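Local atomic coordinates of enolase (alpha proteobacterium BAL199, PDB entry 3UGV), a protein that probably catalyses an enolase-superfamily reaction, in which a magnesium-dependent active site abstracts a proton next to a substrate carboxylate. Residues 298-303 / 325-330. Residues are numbered along the deposited sequence; the frame is centred on the assembly and turned at random.
Sequences MPDFMR and STHLYP
Asp300 and His327 meet side chain to side chain, and the aspartate is the one to follow outward. Its CB lies 3.4 Å from His327 ND1. With CG anti to the backbone N (chi1 173°), the carboxylate is set against the ND1 edge of the imidazole, CG itself lying at that edge in the ring plane. OD2 accepts from His327 ND1 at 2.6 Å through its anti lone pair, close to the plane of the ring although the carboxylate is turned 47° against it. Leu328 CD1 lies beside OD2, and Arg303 NH1 stands 3.8 Å from it, a long salt bridge with OD2 well off the guanidinium plane and no N-H aimed at it; the guanidinium hydrogen-bonds Glu277 O and Phe117 O of the second subunit. OD1 caps the short helix that begins here, taking Met302 N at 2.9 Å from above the carboxylate plane and, weakly, Arg303 N. Cut back to alanine, this position is likely to leave His327 ND1 without its acceptor, the imidazole freer to turn and the helix start without its side-chain cap.

Phe301 lays CB over one face of the Tyr329 ring, a CH-pi contact 4.2 Å from the centroid. Tyr329 OH reaches Met302 CB at 3.3 Å and accepts a hydrogen bond from the backbone N of Glu76. The Met298 chain bends at chi3 (-81°) and brings CE to 3.4 Å from His327 CD2; its side chain also comes within about 4 Å of a bound magnesium.

Segment 298-303 leaves the C-terminal end of strand 296-297 of the enolase-type barrel, and 325-330 is the loop between helices 306-320 and 330-337; the arrangement is consistent with the His-Asp pair that acts as a general base in mandelate racemase, though that role is only inferred here.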
loop_
_atom_site.group_PDB
_atom_site.type_symbol
_atom_site.label_atom_id
_atom_site.label_comp_id
_atom_site.label_asym_id
_atom_site.label_seq_id
_atom_site.Cartn_x
_atom_site.Cartn_y
_atom_site.Cartn_z
ATOM N N MET F 298 -4.535 25.730 -4.283
ATOM C CA MET F 298 -5.113 27.076 -4.349
ATOM C C MET F 298 -6.532 27.056 -4.916
ATOM O O MET F 298 -6.724 27.236 -6.118
ATOM C CB MET F 298 -4.229 28.036 -5.177
ATOM C CG MET F 298 -3.804 27.459 -6.531
ATOM S SD MET F 298 -2.777 28.588 -7.525
ATOM C CE MET F 298 -4.033 29.637 -8.237
ATOM N N PRO F 299 -7.538 26.852 -4.050
ATOM C CA PRO F 299 -8.923 26.785 -4.537
ATOM C C PRO F 299 -9.434 28.116 -5.094
ATOM O O PRO F 299 -9.052 29.194 -4.635
ATOM C CB PRO F 299 -9.717 26.397 -3.287
ATOM C CG PRO F 299 -8.717 25.769 -2.397
ATOM C CD PRO F 299 -7.450 26.533 -2.622
ATOM N N ASP F 300 -10.283 28.012 -6.104
ATOM C CA ASP F 300 -10.964 29.133 -6.716
ATOM C C ASP F 300 -12.364 29.198 -6.102
ATOM O O ASP F 300 -13.016 28.161 -5.969
ATOM C CB ASP F 300 -11.055 28.874 -8.220
ATOM C CG ASP F 300 -11.897 29.900 -8.940
ATOM O OD1 ASP F 300 -13.136 29.812 -8.843
ATOM O OD2 ASP F 300 -11.325 30.789 -9.607
ATOM N N PHE F 301 -12.834 30.395 -5.741
ATOM C CA PHE F 301 -14.096 30.532 -4.983
ATOM C C PHE F 301 -15.390 30.156 -5.719
ATOM O O PHE F 301 -16.376 29.746 -5.093
ATOM C CB PHE F 301 -14.205 31.924 -4.342
ATOM C CG PHE F 301 -13.153 32.170 -3.303
ATOM C CD1 PHE F 301 -13.333 31.727 -2.001
ATOM C CD2 PHE F 301 -11.963 32.785 -3.641
ATOM C CE1 PHE F 301 -12.356 31.919 -1.048
ATOM C CE2 PHE F 301 -10.976 32.983 -2.690
ATOM C CZ PHE F 301 -11.170 32.546 -1.395
ATOM N N MET F 302 -15.410 30.292 -7.038
ATOM C CA MET F 302 -16.596 29.854 -7.754
ATOM C C MET F 302 -16.654 28.329 -7.881
ATOM O O MET F 302 -17.727 27.770 -8.098
ATOM C CB MET F 302 -16.718 30.525 -9.120
ATOM C CG MET F 302 -15.962 29.832 -10.210
ATOM S SD MET F 302 -16.291 30.555 -11.828
ATOM C CE MET F 302 -15.011 29.766 -12.809
ATOM N N ARG F 303 -15.511 27.660 -7.709
ATOM C CA ARG F 303 -15.440 26.213 -7.908
ATOM C C ARG F 303 -15.418 25.433 -6.592
ATOM O O ARG F 303 -15.983 24.345 -6.507
ATOM C CB ARG F 303 -14.220 25.829 -8.750
ATOM C CG ARG F 303 -14.231 26.342 -10.182
ATOM C CD ARG F 303 -13.116 25.714 -11.043
ATOM N NE ARG F 303 -13.043 26.352 -12.358
ATOM C CZ ARG F 303 -12.152 27.287 -12.704
ATOM N NH1 ARG F 303 -11.225 27.695 -11.847
ATOM N NH2 ARG F 303 -12.182 27.823 -13.919
ATOM N N SER F 325 -3.347 28.650 -0.764
ATOM C CA SER F 325 -3.348 29.993 -1.350
ATOM C C SER F 325 -4.687 30.208 -2.032
ATOM O O SER F 325 -5.508 29.297 -2.073
ATOM C CB SER F 325 -2.203 30.150 -2.364
ATOM O OG SER F 325 -0.926 30.133 -1.731
ATOM N N THR F 326 -4.918 31.401 -2.567
ATOM C CA THR F 326 -6.193 31.687 -3.216
ATOM C C THR F 326 -6.083 31.731 -4.727
ATOM O O THR F 326 -4.998 31.761 -5.287
ATOM C CB THR F 326 -6.797 33.036 -2.770
ATOM O OG1 THR F 326 -5.897 34.102 -3.116
ATOM C CG2 THR F 326 -7.061 33.045 -1.273
ATOM N N HIS F 327 -7.232 31.735 -5.381
ATOM C CA HIS F 327 -7.282 31.973 -6.807
ATOM C C HIS F 327 -8.446 32.888 -7.142
ATOM O O HIS F 327 -9.596 32.577 -6.831
ATOM C CB HIS F 327 -7.437 30.677 -7.572
ATOM C CG HIS F 327 -7.520 30.874 -9.048
ATOM N ND1 HIS F 327 -8.695 30.730 -9.754
ATOM C CD2 HIS F 327 -6.573 31.220 -9.953
ATOM C CE1 HIS F 327 -8.464 30.958 -11.034
ATOM N NE2 HIS F 327 -7.188 31.270 -11.180
ATOM N N LEU F 328 -8.126 34.011 -7.777
ATOM C CA LEU F 328 -9.086 35.067 -8.074
ATOM C C LEU F 328 -9.779 35.609 -6.805
ATOM O O LEU F 328 -9.397 35.269 -5.671
ATOM C CB LEU F 328 -10.088 34.595 -9.133
ATOM C CG LEU F 328 -9.471 34.201 -10.484
ATOM C CD1 LEU F 328 -10.526 33.679 -11.465
ATOM C CD2 LEU F 328 -8.710 35.379 -11.090
ATOM N N TYR F 329 -10.769 36.474 -7.007
ATOM C CA TYR F 329 -11.580 37.021 -5.915
ATOM C C TYR F 329 -10.756 37.539 -4.750
ATOM O O TYR F 329 -10.893 37.054 -3.631
ATOM C CB TYR F 329 -12.574 35.972 -5.408
ATOM C CG TYR F 329 -13.334 35.297 -6.520
ATOM C CD1 TYR F 329 -14.535 35.816 -6.970
ATOM C CD2 TYR F 329 -12.840 34.151 -7.128
ATOM C CE1 TYR F 329 -15.235 35.214 -7.993
ATOM C CE2 TYR F 329 -13.531 33.538 -8.161
ATOM C CZ TYR F 329 -14.731 34.078 -8.591
ATOM O OH TYR F 329 -15.438 33.481 -9.607
ATOM N N PRO F 330 -9.917 38.545 -5.004
ATOM C CA PRO F 330 -8.965 39.035 -4.003
ATOM C C PRO F 330 -9.671 39.532 -2.750
ATOM O O PRO F 330 -9.137 39.378 -1.647
ATOM C CB PRO F 330 -8.250 40.189 -4.723
ATOM C CG PRO F 330 -8.436 39.903 -6.153
ATOM C CD PRO F 330 -9.765 39.231 -6.293
#